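Local atomic coordinates of importin-95 (PDB entry 4XRI), a protein that serves as an importin-beta family nuclear transport receptor that carries varied protein cargoes into the nucleus and probably binds a small GTPase. Residues N657-Q662 / M670-V675; F710-L715 / V760-E765; G766-W771 / A796-I801; R807-M812 / R851-R856. The protein carries 2 engineered substitutions. One frame throughout, in Å; residues are numbered along the deposited sequence.

Interaction 1 of 4, residues N657-Q662 / M670-V675; sequences NALGNQ and MAIGLV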
loop_
_atom_site.group_PDB
_atom_site.type_symbol
_atom_site.label_atom_id
_atom_site.label_comp_id
_atom_site.label_asym_id
_atom_site.label_seq_id
_atom_site.Cartn_x
_atom_site.Cartn_y
_atom_site.Cartn_z
ATOM N N ASN A 657 -2.860 2.582 -30.261
ATOM C CA ASN A 657 -3.212 3.857 -29.651
ATOM C C ASN A 657 -2.998 3.847 -28.144
ATOM O O ASN A 657 -2.558 4.838 -27.564
ATOM C CB ASN A 657 -4.662 4.213 -29.970
ATOM C CG ASN A 657 -4.929 5.696 -29.863
ATOM O OD1 ASN A 657 -5.563 6.159 -28.914
ATOM N ND2 ASN A 657 -4.433 6.457 -30.835
ATOM N N ALA A 658 -3.310 2.717 -27.518
ATOM C CA ALA A 658 -3.072 2.546 -26.091
ATOM C C ALA A 658 -1.575 2.542 -25.804
ATOM O O ALA A 658 -1.120 3.113 -24.812
ATOM C CB ALA A 658 -3.718 1.262 -25.593
ATOM N N LEU A 659 -0.816 1.903 -26.689
ATOM C CA LEU A 659 0.637 1.839 -26.563
ATOM C C LEU A 659 1.285 3.218 -26.624
ATOM O O LEU A 659 2.222 3.504 -25.882
ATOM C CB LEU A 659 1.232 0.950 -27.660
ATOM C CG LEU A 659 1.225 -0.564 -27.439
ATOM C CD1 LEU A 659 1.660 -1.275 -28.710
ATOM C CD2 LEU A 659 2.128 -0.942 -26.273
ATOM N N GLY A 660 0.786 4.064 -27.517
ATOM C CA GLY A 660 1.398 5.357 -27.761
ATOM C C GLY A 660 0.994 6.447 -26.786
ATOM O O GLY A 660 1.552 7.545 -26.809
ATOM N N ASN A 661 0.029 6.149 -25.924
ATOM C CA ASN A 661 -0.497 7.148 -24.998
ATOM C C ASN A 661 -0.028 6.919 -23.565
ATOM O O ASN A 661 -0.682 6.220 -22.791
ATOM C CB ASN A 661 -2.025 7.159 -25.050
ATOM C CG ASN A 661 -2.627 8.285 -24.233
ATOM O OD1 ASN A 661 -1.959 9.275 -23.928
ATOM N ND2 ASN A 661 -3.897 8.141 -23.877
ATOM N N GLN A 662 1.103 7.522 -23.215
ATOM C CA GLN A 662 1.679 7.366 -21.885
ATOM C C GLN A 662 0.964 8.229 -20.852
ATOM O O GLN A 662 1.157 8.054 -19.649
ATOM C CB GLN A 662 3.167 7.711 -21.908
ATOM C CG GLN A 662 3.753 7.791 -23.305
ATOM C CD GLN A 662 5.199 7.346 -23.359
ATOM O OE1 GLN A 662 5.770 7.183 -24.439
ATOM N NE2 GLN A 662 5.800 7.141 -22.193
ATOM N N MET A 670 -0.939 -1.807 -19.616
ATOM C CA MET A 670 -1.807 -2.904 -20.033
ATOM C C MET A 670 -1.610 -3.232 -21.509
ATOM O O MET A 670 -1.645 -4.396 -21.908
ATOM C CB MET A 670 -3.273 -2.555 -19.765
ATOM C CG MET A 670 -4.244 -3.667 -20.101
ATOM S SD MET A 670 -4.050 -5.112 -19.041
ATOM C CE MET A 670 -4.799 -4.523 -17.524
ATOM N N ALA A 671 -1.412 -2.194 -22.315
ATOM C CA ALA A 671 -1.191 -2.360 -23.745
ATOM C C ALA A 671 0.102 -3.119 -24.020
ATOM O O ALA A 671 0.148 -3.982 -24.895
ATOM C CB ALA A 671 -1.165 -0.999 -24.440
ATOM N N ILE A 672 1.150 -2.781 -23.277
ATOM C CA ILE A 672 2.434 -3.460 -23.404
ATOM C C ILE A 672 2.291 -4.931 -23.031
ATOM O O ILE A 672 2.848 -5.806 -23.689
ATOM C CB ILE A 672 3.504 -2.805 -22.519
ATOM C CG1 ILE A 672 3.697 -1.343 -22.927
ATOM C CG2 ILE A 672 4.816 -3.568 -22.617
ATOM C CD1 ILE A 672 4.518 -0.541 -21.935
ATOM N N GLY A 673 1.526 -5.190 -21.976
ATOM C CA GLY A 673 1.231 -6.545 -21.552
ATOM C C GLY A 673 0.439 -7.279 -22.617
ATOM O O GLY A 673 0.615 -8.480 -22.824
ATOM N N LEU A 674 -0.439 -6.553 -23.303
ATOM C CA LEU A 674 -1.240 -7.135 -24.376
ATOM C C LEU A 674 -0.372 -7.553 -25.558
ATOM O O LEU A 674 -0.651 -8.555 -26.215
ATOM C CB LEU A 674 -2.318 -6.151 -24.841
ATOM C CG LEU A 674 -3.766 -6.510 -24.498
ATOM C CD1 LEU A 674 -4.138 -7.860 -25.100
ATOM C CD2 LEU A 674 -3.978 -6.513 -22.990
ATOM N N VAL A 675 0.676 -6.781 -25.832
ATOM C CA VAL A 675 1.597 -7.117 -26.916
ATOM C C VAL A 675 2.313 -8.422 -26.599
ATOM O O VAL A 675 2.491 -9.275 -27.469
ATOM C CB VAL A 675 2.639 -6.008 -27.160
ATOM C CG1 VAL A 675 3.586 -6.412 -28.286
ATOM C CG2 VAL A 675 1.946 -4.698 -27.496
#

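Interaction 2 of 4, residues F710-L715 / V760-E765; sequences FKPAIL and VISLRE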
loop_
_atom_site.group_PDB
_atom_site.type_symbol
_atom_site.label_atom_id
_atom_site.label_comp_id
_atom_site.label_asym_id
_atom_site.label_seq_id
_atom_site.Cartn_x
_atom_site.Cartn_y
_atom_site.Cartn_z
ATOM N N PHE A 710 7.751 2.267 -17.721
ATOM C CA PHE A 710 7.294 1.269 -18.678
ATOM C C PHE A 710 8.419 0.361 -19.164
ATOM O O PHE A 710 8.158 -0.699 -19.733
ATOM C CB PHE A 710 6.636 1.944 -19.888
ATOM C CG PHE A 710 5.510 2.872 -19.533
ATOM C CD1 PHE A 710 4.307 2.377 -19.059
ATOM C CD2 PHE A 710 5.653 4.240 -19.690
ATOM C CE1 PHE A 710 3.271 3.232 -18.735
ATOM C CE2 PHE A 710 4.618 5.100 -19.371
ATOM C CZ PHE A 710 3.427 4.594 -18.894
ATOM N N LYS A 711 9.663 0.772 -18.939
ATOM C CA LYS A 711 10.811 0.078 -19.526
ATOM C C LYS A 711 10.941 -1.414 -19.153
ATOM O O LYS A 711 11.185 -2.230 -20.035
ATOM C CB LYS A 711 12.109 0.797 -19.163
ATOM C CG LYS A 711 13.330 0.252 -19.907
ATOM C CD LYS A 711 14.603 1.025 -19.591
ATOM C CE LYS A 711 14.616 2.379 -20.273
ATOM N NZ LYS A 711 15.906 3.082 -20.067
ATOM N N PRO A 712 10.765 -1.783 -17.862
ATOM C CA PRO A 712 10.886 -3.214 -17.541
ATOM C C PRO A 712 9.951 -4.111 -18.353
ATOM O O PRO A 712 10.385 -5.150 -18.850
ATOM C CB PRO A 712 10.525 -3.269 -16.050
ATOM C CG PRO A 712 10.916 -1.937 -15.527
ATOM C CD PRO A 712 10.597 -0.976 -16.638
ATOM N N ALA A 713 8.692 -3.709 -18.491
ATOM C CA ALA A 713 7.720 -4.492 -19.249
ATOM C C ALA A 713 8.012 -4.429 -20.748
ATOM O O ALA A 713 7.751 -5.381 -21.483
ATOM C CB ALA A 713 6.314 -4.009 -18.964
ATOM N N ILE A 714 8.556 -3.302 -21.195
ATOM C CA ILE A 714 8.899 -3.117 -22.604
ATOM C C ILE A 714 10.039 -4.050 -23.019
ATOM O O ILE A 714 10.036 -4.609 -24.120
ATOM C CB ILE A 714 9.291 -1.652 -22.894
ATOM C CG1 ILE A 714 8.048 -0.762 -22.879
ATOM C CG2 ILE A 714 10.001 -1.525 -24.232
ATOM C CD1 ILE A 714 8.355 0.712 -23.025
ATOM N N LEU A 715 11.003 -4.229 -22.122
ATOM C CA LEU A 715 12.129 -5.119 -22.385
ATOM C C LEU A 715 11.676 -6.571 -22.406
ATOM O O LEU A 715 12.093 -7.346 -23.265
ATOM C CB LEU A 715 13.228 -4.924 -21.343
ATOM C CG LEU A 715 13.778 -3.500 -21.243
ATOM C CD1 LEU A 715 14.960 -3.455 -20.297
ATOM C CD2 LEU A 715 14.155 -2.960 -22.620
ATOM N N VAL A 760 14.917 -1.567 -10.300
ATOM C CA VAL A 760 16.083 -2.121 -10.980
ATOM C C VAL A 760 16.018 -3.648 -11.032
ATOM O O VAL A 760 16.402 -4.259 -12.030
ATOM C CB VAL A 760 17.391 -1.672 -10.291
ATOM C CG1 VAL A 760 18.588 -2.444 -10.828
ATOM C CG2 VAL A 760 17.592 -0.174 -10.475
ATOM N N ILE A 761 15.525 -4.260 -9.958
ATOM C CA ILE A 761 15.294 -5.700 -9.953
ATOM C C ILE A 761 14.295 -6.064 -11.046
ATOM O O ILE A 761 14.512 -6.995 -11.821
ATOM C CB ILE A 761 14.764 -6.198 -8.597
ATOM C CG1 ILE A 761 15.847 -6.097 -7.523
ATOM C CG2 ILE A 761 14.277 -7.637 -8.710
ATOM C CD1 ILE A 761 15.386 -6.573 -6.164
ATOM N N SER A 762 13.207 -5.307 -11.108
ATOM C CA SER A 762 12.194 -5.510 -12.133
ATOM C C SER A 762 12.761 -5.268 -13.528
ATOM O O SER A 762 12.468 -6.013 -14.463
ATOM C CB SER A 762 10.997 -4.591 -11.891
ATOM O OG SER A 762 10.060 -4.696 -12.947
ATOM N N LEU A 763 13.560 -4.214 -13.659
ATOM C CA LEU A 763 14.165 -3.856 -14.935
ATOM C C LEU A 763 15.053 -4.980 -15.456
ATOM O O LEU A 763 14.989 -5.349 -16.631
ATOM C CB LEU A 763 14.980 -2.568 -14.796
ATOM C CG LEU A 763 15.707 -2.071 -16.046
ATOM C CD1 LEU A 763 14.710 -1.686 -17.121
ATOM C CD2 LEU A 763 16.604 -0.894 -15.699
ATOM N N ARG A 764 15.876 -5.525 -14.569
ATOM C CA ARG A 764 16.832 -6.559 -14.946
ATOM C C ARG A 764 16.144 -7.889 -15.221
ATOM O O ARG A 764 16.664 -8.721 -15.964
ATOM C CB ARG A 764 17.896 -6.711 -13.862
ATOM C CG ARG A 764 18.816 -5.497 -13.780
ATOM C CD ARG A 764 19.950 -5.685 -12.791
ATOM N NE ARG A 764 21.001 -4.695 -13.019
ATOM C CZ ARG A 764 22.221 -4.759 -12.494
ATOM N NH1 ARG A 764 23.113 -3.817 -12.769
ATOM N NH2 ARG A 764 22.549 -5.767 -11.699
ATOM N N GLU A 765 14.971 -8.084 -14.627
ATOM C CA GLU A 765 14.101 -9.186 -15.021
ATOM C C GLU A 765 13.746 -9.019 -16.491
ATOM O O GLU A 765 13.817 -9.966 -17.276
ATOM C CB GLU A 765 12.829 -9.230 -14.169
ATOM C CG GLU A 765 13.024 -9.742 -12.757
ATOM C CD GLU A 765 11.724 -9.767 -11.975
ATOM O OE1 GLU A 765 10.647 -9.792 -12.610
ATOM O OE2 GLU A 765 11.777 -9.752 -10.727
#

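Interaction 3 of 4, residues G766-W771 / A796-I801; sequences GIMDAW and ALLNSI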
loop_
_atom_site.group_PDB
_atom_site.type_symbol
_atom_site.label_atom_id
_atom_site.label_comp_id
_atom_site.label_asym_id
_atom_site.label_seq_id
_atom_site.Cartn_x
_atom_site.Cartn_y
_atom_site.Cartn_z
ATOM N N GLY A 766 13.369 -7.795 -16.848
ATOM C CA GLY A 766 13.030 -7.448 -18.214
ATOM C C GLY A 766 14.189 -7.656 -19.167
ATOM O O GLY A 766 14.020 -8.267 -20.221
ATOM N N ILE A 767 15.364 -7.155 -18.795
ATOM C CA ILE A 767 16.559 -7.307 -19.621
ATOM C C ILE A 767 16.869 -8.774 -19.891
ATOM O O ILE A 767 17.123 -9.171 -21.028
ATOM C CB ILE A 767 17.803 -6.672 -18.970
ATOM C CG1 ILE A 767 17.560 -5.201 -18.632
ATOM C CG2 ILE A 767 18.996 -6.811 -19.896
ATOM C CD1 ILE A 767 18.710 -4.555 -17.885
ATOM N N MET A 768 16.834 -9.576 -18.833
ATOM C CA MET A 768 17.152 -10.995 -18.934
ATOM C C MET A 768 16.144 -11.731 -19.810
ATOM O O MET A 768 16.513 -12.600 -20.597
ATOM C CB MET A 768 17.204 -11.626 -17.545
ATOM C CG MET A 768 18.134 -12.817 -17.442
ATOM S SD MET A 768 19.804 -12.444 -17.997
ATOM C CE MET A 768 20.191 -11.019 -16.997
ATOM N N ASP A 769 14.871 -11.371 -19.674
ATOM C CA ASP A 769 13.829 -11.919 -20.534
ATOM C C ASP A 769 14.109 -11.557 -21.988
ATOM O O ASP A 769 13.960 -12.389 -22.883
ATOM C CB ASP A 769 12.447 -11.407 -20.120
ATOM C CG ASP A 769 12.003 -11.947 -18.774
ATOM O OD1 ASP A 769 12.585 -12.948 -18.305
ATOM O OD2 ASP A 769 11.062 -11.374 -18.188
ATOM N N ALA A 770 14.513 -10.309 -22.209
ATOM C CA ALA A 770 14.830 -9.817 -23.544
ATOM C C ALA A 770 15.956 -10.631 -24.166
ATOM O O ALA A 770 15.808 -11.160 -25.267
ATOM C CB ALA A 770 15.202 -8.341 -23.495
ATOM N N TRP A 771 17.073 -10.741 -23.450
ATOM C CA TRP A 771 18.215 -11.510 -23.941
ATOM C C TRP A 771 17.832 -12.962 -24.208
ATOM O O TRP A 771 18.236 -13.544 -25.214
ATOM C CB TRP A 771 19.384 -11.455 -22.951
ATOM C CG TRP A 771 20.204 -10.191 -23.023
ATOM C CD1 TRP A 771 20.527 -9.363 -21.984
ATOM C CD2 TRP A 771 20.803 -9.616 -24.194
ATOM N NE1 TRP A 771 21.291 -8.313 -22.435
ATOM C CE2 TRP A 771 21.473 -8.443 -23.786
ATOM C CE3 TRP A 771 20.836 -9.976 -25.547
ATOM C CZ2 TRP A 771 22.169 -7.632 -24.679
ATOM C CZ3 TRP A 771 21.528 -9.170 -26.430
ATOM C CH2 TRP A 771 22.183 -8.010 -25.994
ATOM N N ALA A 796 28.442 -9.911 -18.265
ATOM C CA ALA A 796 28.708 -8.780 -17.384
ATOM C C ALA A 796 27.520 -8.513 -16.467
ATOM O O ALA A 796 27.680 -8.339 -15.259
ATOM C CB ALA A 796 29.039 -7.537 -18.198
ATOM N N LEU A 797 26.327 -8.490 -17.053
ATOM C CA LEU A 797 25.104 -8.284 -16.290
ATOM C C LEU A 797 24.834 -9.447 -15.344
ATOM O O LEU A 797 24.459 -9.241 -14.190
ATOM C CB LEU A 797 23.917 -8.090 -17.231
ATOM C CG LEU A 797 22.540 -8.032 -16.570
ATOM C CD1 LEU A 797 22.490 -6.950 -15.499
ATOM C CD2 LEU A 797 21.492 -7.779 -17.623
ATOM N N LEU A 798 25.022 -10.666 -15.845
ATOM C CA LEU A 798 24.882 -11.869 -15.028
ATOM C C LEU A 798 25.730 -11.775 -13.765
ATOM O O LEU A 798 25.277 -12.114 -12.671
ATOM C CB LEU A 798 25.278 -13.115 -15.828
ATOM C CG LEU A 798 24.286 -13.643 -16.864
ATOM C CD1 LEU A 798 24.930 -14.763 -17.676
ATOM C CD2 LEU A 798 23.022 -14.138 -16.186
ATOM N N ASN A 799 26.959 -11.299 -13.926
ATOM C CA ASN A 799 27.869 -11.125 -12.804
ATOM C C ASN A 799 27.411 -10.024 -11.858
ATOM O O ASN A 799 27.535 -10.150 -10.639
ATOM C CB ASN A 799 29.281 -10.826 -13.308
ATOM C CG ASN A 799 30.270 -10.625 -12.180
ATOM O OD1 ASN A 799 30.617 -11.568 -11.468
ATOM N ND2 ASN A 799 30.734 -9.392 -12.011
ATOM N N SER A 800 26.882 -8.944 -12.425
ATOM C CA SER A 800 26.382 -7.829 -11.632
ATOM C C SER A 800 25.219 -8.277 -10.756
ATOM O O SER A 800 25.112 -7.888 -9.593
ATOM C CB SER A 800 25.950 -6.676 -12.539
ATOM O OG SER A 800 25.582 -5.539 -11.777
ATOM N N ILE A 801 24.354 -9.105 -11.330
ATOM C CA ILE A 801 23.217 -9.666 -10.612
ATOM C C ILE A 801 23.688 -10.595 -9.497
ATOM O O ILE A 801 23.141 -10.589 -8.391
ATOM C CB ILE A 801 22.289 -10.438 -11.567
ATOM C CG1 ILE A 801 21.688 -9.484 -12.602
ATOM C CG2 ILE A 801 21.189 -11.151 -10.797
ATOM C CD1 ILE A 801 20.886 -10.186 -13.663
#

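Interaction 4 of 4, residues R807-M812 / R851-R856; sequences RSEALM and REFGAR. With SO4 (sulfate ion), chain E.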
loop_
_atom_site.group_PDB
_atom_site.type_symbol
_atom_site.label_atom_id
_atom_site.label_comp_id
_atom_site.label_asym_id
_atom_site.label_seq_id
_atom_site.Cartn_x
_atom_site.Cartn_y
_atom_site.Cartn_z
ATOM N N ARG A 807 17.659 -9.014 -5.051
ATOM C CA ARG A 807 17.204 -9.829 -6.170
ATOM C C ARG A 807 15.794 -10.359 -5.958
ATOM O O ARG A 807 15.224 -10.227 -4.876
ATOM C CB ARG A 807 18.169 -10.995 -6.397
ATOM C CG ARG A 807 18.566 -11.718 -5.117
ATOM C CD ARG A 807 20.064 -11.625 -4.874
ATOM N NE ARG A 807 20.769 -12.838 -5.278
ATOM C CZ ARG A 807 21.989 -12.857 -5.806
ATOM N NH1 ARG A 807 22.552 -14.010 -6.135
ATOM N NH2 ARG A 807 22.645 -11.724 -6.008
ATOM N N SER A 808 15.237 -10.951 -7.008
ATOM C CA SER A 808 13.960 -11.640 -6.918
ATOM C C SER A 808 14.125 -13.058 -7.439
ATOM O O SER A 808 15.108 -13.361 -8.115
ATOM C CB SER A 808 12.876 -10.902 -7.706
ATOM O OG SER A 808 13.131 -10.953 -9.099
ATOM N N GLU A 809 13.171 -13.926 -7.123
ATOM C CA GLU A 809 13.207 -15.296 -7.618
ATOM C C GLU A 809 13.137 -15.315 -9.140
ATOM O O GLU A 809 13.858 -16.069 -9.798
ATOM C CB GLU A 809 12.064 -16.122 -7.028
ATOM C CG GLU A 809 11.868 -17.455 -7.722
ATOM C CD GLU A 809 11.048 -18.432 -6.905
ATOM O OE1 GLU A 809 10.718 -18.111 -5.743
ATOM O OE2 GLU A 809 10.737 -19.526 -7.425
ATOM N N ALA A 810 12.269 -14.472 -9.691
ATOM C CA ALA A 810 12.089 -14.372 -11.135
ATOM C C ALA A 810 13.380 -13.965 -11.839
ATOM O O ALA A 810 13.692 -14.463 -12.920
ATOM C CB ALA A 810 10.980 -13.383 -11.458
ATOM N N LEU A 811 14.128 -13.060 -11.217
ATOM C CA LEU A 811 15.374 -12.572 -11.798
ATOM C C LEU A 811 16.425 -13.676 -11.847
ATOM O O LEU A 811 17.135 -13.829 -12.843
ATOM C CB LEU A 811 15.902 -11.376 -11.007
ATOM C CG LEU A 811 17.244 -10.800 -11.465
ATOM C CD1 LEU A 811 17.200 -10.440 -12.942
ATOM C CD2 LEU A 811 17.622 -9.587 -10.624
ATOM N N MET A 812 16.513 -14.452 -10.771
ATOM C CA MET A 812 17.472 -15.548 -10.708
ATOM C C MET A 812 17.068 -16.668 -11.659
ATOM O O MET A 812 17.920 -17.291 -12.289
ATOM C CB MET A 812 17.597 -16.077 -9.278
ATOM C CG MET A 812 18.010 -15.017 -8.266
ATOM S SD MET A 812 19.398 -14.001 -8.815
ATOM C CE MET A 812 20.726 -15.202 -8.838
ATOM N N ARG A 851 16.017 -23.312 -0.831
ATOM C CA ARG A 851 14.808 -24.076 -0.542
ATOM C C ARG A 851 13.547 -23.216 -0.591
ATOM O O ARG A 851 12.435 -23.740 -0.667
ATOM C CB ARG A 851 14.923 -24.754 0.826
ATOM C CG ARG A 851 15.969 -25.857 0.891
ATOM C CD ARG A 851 16.036 -26.474 2.280
ATOM N NE ARG A 851 14.790 -27.139 2.655
ATOM C CZ ARG A 851 14.557 -28.437 2.489
ATOM N NH1 ARG A 851 15.487 -29.215 1.954
ATOM N NH2 ARG A 851 13.395 -28.958 2.859
ATOM N N GLU A 852 13.718 -21.897 -0.552
ATOM C CA GLU A 852 12.581 -20.979 -0.575
ATOM C C GLU A 852 12.101 -20.675 -1.992
ATOM O O GLU A 852 11.033 -20.091 -2.180
ATOM C CB GLU A 852 12.931 -19.672 0.139
ATOM C CG GLU A 852 12.742 -19.703 1.650
ATOM C CD GLU A 852 11.287 -19.558 2.067
ATOM O OE1 GLU A 852 10.407 -19.499 1.183
ATOM O OE2 GLU A 852 11.025 -19.498 3.286
ATOM N N PHE A 853 12.893 -21.065 -2.986
ATOM C CA PHE A 853 12.504 -20.875 -4.379
ATOM C C PHE A 853 11.528 -21.957 -4.828
ATOM O O PHE A 853 11.472 -23.038 -4.244
ATOM C CB PHE A 853 13.731 -20.875 -5.292
ATOM C CG PHE A 853 14.500 -19.582 -5.281
ATOM C CD1 PHE A 853 13.917 -18.412 -4.823
ATOM C CD2 PHE A 853 15.806 -19.537 -5.741
ATOM C CE1 PHE A 853 14.626 -17.223 -4.816
ATOM C CE2 PHE A 853 16.519 -18.354 -5.736
ATOM C CZ PHE A 853 15.929 -17.195 -5.275
ATOM N N GLY A 854 10.765 -21.661 -5.876
ATOM C CA GLY A 854 9.790 -22.597 -6.405
ATOM C C GLY A 854 10.420 -23.708 -7.221
ATOM O O GLY A 854 11.642 -23.773 -7.355
ATOM N N ALA A 855 9.583 -24.579 -7.774
ATOM C CA ALA A 855 10.063 -25.734 -8.526
ATOM C C ALA A 855 10.574 -25.347 -9.911
ATOM O O ALA A 855 11.563 -25.904 -10.386
ATOM C CB ALA A 855 8.965 -26.777 -8.643
ATOM N N ARG A 856 9.893 -24.401 -10.554
ATOM C CA ARG A 856 10.315 -23.895 -11.860
ATOM C C ARG A 856 11.761 -23.421 -11.814
ATOM O O ARG A 856 12.591 -23.820 -12.633
ATOM C CB ARG A 856 9.423 -22.738 -12.317
ATOM C CG ARG A 856 7.959 -23.068 -12.527
ATOM C CD ARG A 856 7.191 -21.788 -12.833
ATOM N NE ARG A 856 5.775 -22.015 -13.095
ATOM C CZ ARG A 856 4.894 -21.039 -13.294
ATOM N NH1 ARG A 856 3.621 -21.329 -13.527
ATOM N NH2 ARG A 856 5.286 -19.772 -13.257
HETATM S S SO4 E . 10.697 -12.789 -4.503
HETATM O O1 SO4 E . 12.040 -13.224 -4.874
HETATM O O2 SO4 E . 9.714 -13.604 -5.210
HETATM O O3 SO4 E . 10.516 -11.386 -4.859
HETATM O O4 SO4 E . 10.522 -12.953 -3.063
#

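Interaction 1 of 4, residues N657-Q662 / M670-V675
Helix 648-660 and helix 665-682 follow one another in the all-helical solenoid of this HEAT-repeat protein, and they pack here mainly through apolar side chains, with no hydrogen bond between the two segments. The backbones come close at Leu659 and Ala671, whose CA atoms lie 5.4 Å apart. Small residues permit this: the methyl CB of Ala658 meets CB of Ala671 at 3.6 Å. That same Ala671 CB also lies 3.7 Å from the backbone N of Leu659.

Leu659 does most of the work. Its CG stands anti to the carbonyl carbon (chi1 -82°), so both methyls reach across to the partner helix and part there. CD2 of Leu659 settles against the backbone N of Ile672 and lies 3.7 Å from Ile672 CG1, the two chains crossing obliquely. CD1 goes to Val675, one turn on from Ala671, and these two side chains cross at about a right angle. Phe693 and Tyr696 of helix 690-701 close over the leucine from the next layer. An alanine here would lose both methyl branches and would probably leave Val675 and Ile672 poorly packed against helix 648-660.

The other side of helix 648-660 is quite different. Asn657 turns away from helix 665-682 into an exposed setting, where its OD1 is hydrogen-bonded to a glycerol probably left from crystallisation. Gly660 is exposed too, and the chain beyond it leaves the interface. On the buried side, by contrast, Leu659 CD1 touches Val675 CG2 at 3.6 Å.

Interaction 2 of 4, residues F710-L715 / V760-E765
CD1 of Leu763 is the centre of this contact between two nearly parallel helices of the HEAT-repeat solenoid, 711-725 and 754-780. Leu763 CD1 meets CD1 of Leu715 at 3.6 Å and also rests against the aliphatic part of Lys711, 3.7 Å from Lys711 CG, with CD just as near. In both pairs the side chains cross obliquely. Leu763 gets there with CG anti to the backbone N (chi1 179°), which brings CD1 nearer to helix 711-725.

Pro712 fills the other half of the interface. Its ring lies against the backbone of helix 754-780, CG of Pro712 at 3.8 Å from CA of Leu763, while CB of Pro712 touches OG of Ser762 at 3.4 Å. This compact ring lets the chains draw very close, with CA of Pro712 only 4.2 Å from CA of Leu763. The short helical segments cross at 15° with axes 7.9 Å apart. No hydrogen bond links them.

Further out, the neighbours fix these groups. Tyr759, one turn before Leu763 on its own helix, touches both Lys711 and Pro712. Lys711, bent at chi3, sends its NZ to a weak hydrogen bond with Gln742 OE1, so its carbon chain is left to line the apolar contact. Helix 754-780 is tied down on its far side by Arg764, whose side chain sets off from the backbone away from segment 710-715: its NH1 is hydrogen-bonded to the carbonyl O of Ala744.

Interaction 3 of 4, residues G766-W771 / A796-I801
Methyl-to-methyl packing supplies most of this buried contact. CD2 of Leu797 is its meeting point: it touches CG2 of Ile767 at 3.5 Å, those two side chains crossing obliquely, and it comes equally near to CE of Met768. The methionine methyl in turn lies close to the isoleucine tip, CE of Met768 being 3.5 Å from CD1 of Ile801, so it is gripped by two branched side chains from successive turns of the other helix. The approaches differ, however. Met768 and Leu797 run antiparallel alongside each other, whereas Met768 and Ile801 meet end to end.

These side chains have a long way to reach. Helices 754-780 and 791-802 run roughly antiparallel in the HEAT-repeat solenoid, their short segments at 146° to each other and 11.7 Å apart at the axes. Even the nearest CA atoms, those of Met768 and Leu798, are 8.7 Å apart, so the backbones do not meet. The distance is spanned by Met768 and Leu797 together; the methionine chain leaves anti to the backbone N and then bends at both chi2 and chi3 (54° each) to bring its end inward.

The sulfur makes a looser contact: SD of Met768 lies 4.1 Å from CD2 of Leu798, with the two chains at about a right angle. Helix 809-825 covers this edge, Ala814 and Val818 touching Met768 and Ile819 touching Leu798.

One polar tie lies at the margin. Ser800 takes no part in the packing, and its OG is hydrogen-bonded to NH2 of Arg764, just before Gly766 on the facing helix.

Interaction 4 of 4, residues R807-M812 / R851-R856
Glu809 lays CB, CG and OE1 along the ring of Phe853, the two side chains running antiparallel alongside each other. CB of Glu809 lies 3.6 Å from CE1 of Phe853, and further along OE1 of Glu809 comes to 3.3 Å from Phe853 CD1. The carboxylate is turned 47° against the ring, and its approach is oblique. The chain runs extended beyond CG, which takes OE2 past the ring to the backbone of the next residue, where Gly854 N donates to Glu809 OE2 at 2.6 Å. The bond is fairly straight, with an angle of 161° at the hydrogen, though the donor sits above the carboxylate plane, 33° out of it.

Two helix starts meet here, those of helices 809-825 and 855-872 near the C-terminal end of the HEAT-repeat solenoid. Gly854 is the N-cap residue of the second, and OE2 of Glu809 also bonds OG1 of Thr857 in that helix's first turn; such a setting would probably favour the ionised carboxylate. An alanine in place of Glu809 would remove both bonds and would probably leave Phe853 and the start of helix 855-872 less firmly held.

The first helix is capped by Ser808, whose OG accepts from Leu811 N at 3.1 Å. Beside it a sulfate, probably from the crystallisation liquor, takes the backbone N-H of Glu809, with Glu809 N 2.6 Å from sulfate O1. Met812 adds a looser apolar contact, its CG 4.2 Å from CZ of Phe853, meeting the ring obliquely.

How the interactions relate
The four contacts come in series along the chain and step through the C-terminal half of the solenoid. Interactions 1 and 2, centres 15 Å apart, meet where Ile672 packs on Phe710, Ala713 and Ile714. Interactions 2 and 3 share helix 754-780, and their centres lie only 10 Å apart, with Leu715 resting on Ile767. Interaction 4 joins both: Ser808 OG is close to Glu765 OE2, a probable hydrogen bond, and Leu811 packs on Ile801. Interactions 1 and 4 do not touch, their centres about 28 Å apart. Helix packing thus passes from layer to layer, consistent with the flexible superhelix of this receptor family.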